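Local coordinates for membrane-associated protein VP24 (Marburg virus - Musoke, Kenya, 1980, PDB 4OR8) that may act as a minor matrix protein in assembly of the viral nucleocapsid and in virion budding, at residues N77-P81 / E82-T86; L89-H92 / L93-P97. All coordinates share one frame; numbering follows the deposited sequence. Where two conformers were deposited one is given.

How the contacts relate
Contacts 1 and 2 follow one another along a single run of chain. Contact 1 (77-81 with 82-86) is the turn that leads into helix 84-89. Contact 2 (89-92 with 93-97) covers the end of that helix and the short helix 91-94 after it. Their centres are about 12 Å apart. They touch where T86 O lies 3.9 Å from F94 CD2. R87, between them, also ties them together: V79 of contact 1 packs on its side chain, and it donates a hydrogen bond to F94 O of contact 2. Both contacts also meet the second subunit of the assembly.

Contact 1. Residues N77-P81 / E82-T86; sequences NFVVP and EWQQT
W83 N donates a nearly straight hydrogen bond to V80 O (3.0 Å, 171° at the hydrogen), and the backbone turns over V80-W83 to enter helix 84-89. One residue on, Q84 N bonds to P81 O at 3.2 Å. The two i to i+3 bonds close overlapping beta turns that lead into the helix. The first, V80-W83, is close to type I, with P81 at its second position.

The side chains of V80 and W83 run side by side in the same direction. V80 CG1 lies anti to the carbonyl carbon (chi1 -59°), which puts CG2 between the backbone N and the carbonyl carbon. V80 CG2 approaches the indole obliquely and lies 3.5 Å from W83 CD1. V80 CG2 is also 3.6 Å from E82 CG. It thus touches both E82 and W83. E82 CG in turn lies over one face of the W83 ring, offset toward the rim. The carboxylate of E82 reaches further, and OE2 is hydrogen-bonded to H62 NE2 of the second subunit.

V79 is buried and crosses W83 at about a right angle, with V79 CG2 3.8 Å from W83 CB. V79 CG2 also lies 4.0 Å from Q84 CD. The Q84 chain bends at chi2 (-75°) and carries its amide back over V79 toward the start of the loop. There Q84 NE2 makes a weak hydrogen bond to N77 O at 3.2 Å, with a strongly bent angle. Q84 OE1 has a weak bond of its own, from R87.

The turn joins the loop after helix 68-73 to helix 84-89. V79 touches H73 and W83 touches L70 on the first of these helices. W83 also meets H62 and P254 of the second subunit, so this helix start forms part of the contact between the two chains.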
loop_
_atom_site.group_PDB
_atom_site.type_symbol
_atom_site.label_atom_id
_atom_site.label_comp_id
_atom_site.label_asym_id
_atom_site.label_seq_id
_atom_site.Cartn_x
_atom_site.Cartn_y
_atom_site.Cartn_z
ATOM N N ASN B 77 -24.234 4.281 -5.788
ATOM C CA ASN B 77 -24.351 3.490 -7.002
ATOM C C ASN B 77 -24.089 4.341 -8.241
ATOM O O ASN B 77 -24.123 3.845 -9.365
ATOM C CB ASN B 77 -25.726 2.831 -7.086
ATOM C CG ASN B 77 -26.845 3.841 -7.156
ATOM O OD1 ASN B 77 -27.308 4.196 -8.239
ATOM N ND2 ASN B 77 -27.284 4.317 -5.998
ATOM N N PHE B 78 -23.823 5.625 -8.028
ATOM C CA PHE B 78 -23.535 6.532 -9.132
ATOM C C PHE B 78 -22.034 6.709 -9.320
ATOM O O PHE B 78 -21.517 7.824 -9.326
ATOM C CB PHE B 78 -24.239 7.872 -8.918
ATOM C CG PHE B 78 -25.719 7.739 -8.729
ATOM C CD1 PHE B 78 -26.545 7.485 -9.808
ATOM C CD2 PHE B 78 -26.280 7.840 -7.470
ATOM C CE1 PHE B 78 -27.904 7.345 -9.635
ATOM C CE2 PHE B 78 -27.638 7.703 -7.294
ATOM C CZ PHE B 78 -28.451 7.452 -8.376
ATOM N N VAL B 79 -21.343 5.585 -9.465
ATOM C CA VAL B 79 -19.911 5.584 -9.703
ATOM C C VAL B 79 -19.661 5.138 -11.131
ATOM O O VAL B 79 -20.495 4.459 -11.729
ATOM C CB VAL B 79 -19.180 4.634 -8.736
ATOM C CG1 VAL B 79 -19.390 5.083 -7.302
ATOM C CG2 VAL B 79 -19.667 3.205 -8.922
ATOM N N VAL B 80 -18.522 5.540 -11.681
ATOM C CA VAL B 80 -18.126 5.121 -13.016
ATOM C C VAL B 80 -18.069 3.589 -13.072
ATOM O O VAL B 80 -17.761 2.942 -12.070
ATOM C CB VAL B 80 -16.773 5.758 -13.425
ATOM C CG1 VAL B 80 -16.881 7.269 -13.391
ATOM C CG2 VAL B 80 -15.653 5.295 -12.509
ATOM N N PRO B 81 -18.397 3.005 -14.240
ATOM C CA PRO B 81 -18.512 1.554 -14.437
ATOM C C PRO B 81 -17.351 0.726 -13.885
ATOM O O PRO B 81 -17.559 -0.427 -13.508
ATOM C CB PRO B 81 -18.567 1.422 -15.957
ATOM C CG PRO B 81 -19.239 2.668 -16.395
ATOM C CD PRO B 81 -18.767 3.747 -15.460
ATOM N N GLU B 82 -16.157 1.305 -13.827
ATOM C CA GLU B 82 -14.980 0.566 -13.379
ATOM C C GLU B 82 -15.055 0.168 -11.904
ATOM O O GLU B 82 -14.341 -0.733 -11.467
ATOM C CB GLU B 82 -13.706 1.372 -13.644
ATOM C CG GLU B 82 -13.438 2.467 -12.622
ATOM C CD GLU B 82 -12.454 3.509 -13.124
ATOM O OE1 GLU B 82 -12.204 3.556 -14.348
ATOM O OE2 GLU B 82 -11.934 4.286 -12.294
ATOM N N TRP B 83 -15.919 0.828 -11.140
ATOM C CA TRP B 83 -16.024 0.550 -9.710
ATOM C C TRP B 83 -17.187 -0.366 -9.360
ATOM O O TRP B 83 -17.299 -0.819 -8.226
ATOM C CB TRP B 83 -16.144 1.846 -8.905
ATOM C CG TRP B 83 -14.900 2.668 -8.896
ATOM C CD1 TRP B 83 -14.711 3.874 -9.501
ATOM C CD2 TRP B 83 -13.665 2.344 -8.253
ATOM N NE1 TRP B 83 -13.434 4.325 -9.273
ATOM C CE2 TRP B 83 -12.770 3.402 -8.508
ATOM C CE3 TRP B 83 -13.227 1.263 -7.481
ATOM C CZ2 TRP B 83 -11.467 3.411 -8.025
ATOM C CZ3 TRP B 83 -11.933 1.274 -6.999
ATOM C CH2 TRP B 83 -11.067 2.340 -7.273
ATOM N N GLN B 84 -18.055 -0.633 -10.329
ATOM C CA GLN B 84 -19.254 -1.416 -10.056
ATOM C C GLN B 84 -18.937 -2.857 -9.674
ATOM O O GLN B 84 -19.641 -3.458 -8.862
ATOM C CB GLN B 84 -20.223 -1.368 -11.240
ATOM C CG GLN B 84 -20.869 -0.005 -11.461
ATOM C CD GLN B 84 -21.969 0.319 -10.452
ATOM O OE1 GLN B 84 -22.028 -0.247 -9.357
ATOM N NE2 GLN B 84 -22.851 1.238 -10.829
ATOM N N GLN B 85 -17.876 -3.405 -10.256
ATOM C CA GLN B 85 -17.444 -4.752 -9.916
ATOM C C GLN B 85 -17.056 -4.818 -8.442
ATOM O O GLN B 85 -17.376 -5.782 -7.742
ATOM C CB GLN B 85 -16.265 -5.174 -10.792
ATOM C CG GLN B 85 -15.802 -6.601 -10.551
ATOM C CD GLN B 85 -14.631 -6.994 -11.432
ATOM O OE1 GLN B 85 -13.955 -6.139 -12.006
ATOM N NE2 GLN B 85 -14.389 -8.296 -11.547
ATOM N N THR B 86 -16.373 -3.774 -7.979
ATOM C CA THR B 86 -15.959 -3.676 -6.584
ATOM C C THR B 86 -17.171 -3.641 -5.659
ATOM O O THR B 86 -17.214 -4.347 -4.649
ATOM C CB THR B 86 -15.093 -2.423 -6.343
ATOM O OG1 THR B 86 -13.936 -2.468 -7.188
ATOM C CG2 THR B 86 -14.650 -2.351 -4.895
#

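Contact 2. Residues L89-H92 / L93-P97; sequences LFSH and LFKNP
F90 CD2 lies in the plane of the F94 ring, at its edge, while the F90 ring has L89 CG over one face, offset toward the rim. F94 CE2 and L93 CD1 approach the F90 ring obliquely. F90 C lies above one face of the H92 imidazole, offset toward the rim, and L93 CG comes to that ring obliquely. H92 has two conformers, and its ring contacts and bonds hold for the one given.

F90 and F94 lie side by side and point the same way, four residues apart. F94 CD2 is 3.6 Å from F90 CB. L93 crosses F90 at a slant, with the two CB atoms 4.0 Å apart. In this conformer H92 has CG between its backbone N and carbonyl carbon (chi1 46°), which sets the imidazole alongside L93. Its NE2 is hydrogen-bonded to Y22 OH of the second subunit and, weakly, to E214.

F90 occupies the N-cap position of helix 91-94, and its carbonyl oxygen takes two bonds. F94 N gives F90 O the straighter bond, at 2.9 Å, and L93 N reaches F90 O at 3.1 Å from above the carbonyl plane. K95 N follows with a bond to S91 O at 2.8 Å. Past the helix, N96 ND2 gives a weak bond to H92 O at 3.4 Å.

This short helix directly follows helix 84-89, on which F94 touches T86. L93 of the helix and F90 just before it pack against the mixed sheet: both meet L212 on strand 210-221, and L93 also reaches V233 and F235 on strand 228-239.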
loop_
_atom_site.group_PDB
_atom_site.type_symbol
_atom_site.label_atom_id
_atom_site.label_comp_id
_atom_site.label_asym_id
_atom_site.label_seq_id
_atom_site.Cartn_x
_atom_site.Cartn_y
_atom_site.Cartn_z
ATOM N N LEU B 89 -18.686 -7.128 -5.559
ATOM C CA LEU B 89 -17.885 -8.057 -4.775
ATOM C C LEU B 89 -18.140 -7.873 -3.280
ATOM O O LEU B 89 -18.272 -8.849 -2.542
ATOM C CB LEU B 89 -16.403 -7.873 -5.088
ATOM C CG LEU B 89 -15.441 -8.843 -4.407
ATOM C CD1 LEU B 89 -15.759 -10.282 -4.791
ATOM C CD2 LEU B 89 -14.009 -8.486 -4.769
ATOM N N PHE B 90 -18.216 -6.618 -2.844
ATOM C CA PHE B 90 -18.502 -6.304 -1.447
ATOM C C PHE B 90 -19.885 -5.672 -1.310
ATOM O O PHE B 90 -20.009 -4.520 -0.892
ATOM C CB PHE B 90 -17.449 -5.349 -0.879
ATOM C CG PHE B 90 -16.032 -5.811 -1.070
ATOM C CD1 PHE B 90 -15.431 -6.647 -0.144
ATOM C CD2 PHE B 90 -15.295 -5.396 -2.167
ATOM C CE1 PHE B 90 -14.127 -7.070 -0.314
ATOM C CE2 PHE B 90 -13.989 -5.814 -2.344
ATOM C CZ PHE B 90 -13.403 -6.652 -1.416
ATOM N N SER B 91 -20.919 -6.433 -1.657
ATOM C CA SER B 91 -22.294 -5.944 -1.621
ATOM C C SER B 91 -22.724 -5.504 -0.226
ATOM O O SER B 91 -23.293 -4.427 -0.050
ATOM C CB SER B 91 -23.250 -7.025 -2.129
ATOM O OG SER B 91 -22.911 -7.429 -3.443
ATOM N N HIS B 92 -22.445 -6.347 0.761
ATOM C CA HIS B 92 -22.827 -6.090 2.146
ATOM C C HIS B 92 -22.179 -4.821 2.692
ATOM O O HIS B 92 -22.641 -4.252 3.681
ATOM C CB HIS B 92 -22.426 -7.279 3.014
ATOM C CG HIS B 92 -21.041 -7.772 2.740
ATOM N ND1 HIS B 92 -20.739 -8.581 1.666
ATOM C CD2 HIS B 92 -19.873 -7.557 3.390
ATOM C CE1 HIS B 92 -19.445 -8.849 1.670
ATOM N NE2 HIS B 92 -18.897 -8.240 2.706
ATOM N N LEU B 93 -21.099 -4.388 2.046
ATOM C CA LEU B 93 -20.392 -3.185 2.464
ATOM C C LEU B 93 -20.817 -1.948 1.671
ATOM O O LEU B 93 -21.122 -0.906 2.251
ATOM C CB LEU B 93 -18.880 -3.386 2.351
ATOM C CG LEU B 93 -18.286 -4.537 3.168
ATOM C CD1 LEU B 93 -16.771 -4.534 3.086
ATOM C CD2 LEU B 93 -18.745 -4.464 4.611
ATOM N N PHE B 94 -20.840 -2.064 0.346
ATOM C CA PHE B 94 -21.075 -0.904 -0.510
ATOM C C PHE B 94 -22.514 -0.762 -0.997
ATOM O O PHE B 94 -23.006 0.350 -1.183
ATOM C CB PHE B 94 -20.124 -0.923 -1.707
ATOM C CG PHE B 94 -18.676 -0.864 -1.326
ATOM C CD1 PHE B 94 -18.173 0.230 -0.643
ATOM C CD2 PHE B 94 -17.817 -1.899 -1.654
ATOM C CE1 PHE B 94 -16.842 0.291 -0.289
ATOM C CE2 PHE B 94 -16.485 -1.843 -1.305
ATOM C CZ PHE B 94 -15.996 -0.745 -0.620
ATOM N N LYS B 95 -23.181 -1.887 -1.216
ATOM C CA LYS B 95 -24.567 -1.862 -1.668
ATOM C C LYS B 95 -25.524 -2.112 -0.501
ATOM O O LYS B 95 -26.636 -2.609 -0.679
ATOM C CB LYS B 95 -24.775 -2.868 -2.799
ATOM C CG LYS B 95 -23.860 -2.613 -3.983
ATOM C CD LYS B 95 -23.959 -3.710 -5.023
ATOM C CE LYS B 95 -25.317 -3.717 -5.681
ATOM N NZ LYS B 95 -25.336 -4.635 -6.845
ATOM N N ASN B 96 -25.062 -1.763 0.695
ATOM C CA ASN B 96 -25.887 -1.766 1.892
ATOM C C ASN B 96 -25.705 -0.440 2.613
ATOM O O ASN B 96 -24.658 -0.197 3.208
ATOM C CB ASN B 96 -25.497 -2.921 2.813
ATOM C CG ASN B 96 -26.168 -2.835 4.173
ATOM O OD1 ASN B 96 -27.257 -2.276 4.310
ATOM N ND2 ASN B 96 -25.514 -3.385 5.191
ATOM N N PRO B 97 -26.724 0.428 2.552
ATOM C CA PRO B 97 -26.631 1.781 3.113
ATOM C C PRO B 97 -26.463 1.787 4.630
ATOM O O PRO B 97 -25.961 2.766 5.183
ATOM C CB PRO B 97 -27.975 2.413 2.729
ATOM C CG PRO B 97 -28.470 1.602 1.574
ATOM C CD PRO B 97 -28.001 0.208 1.852
#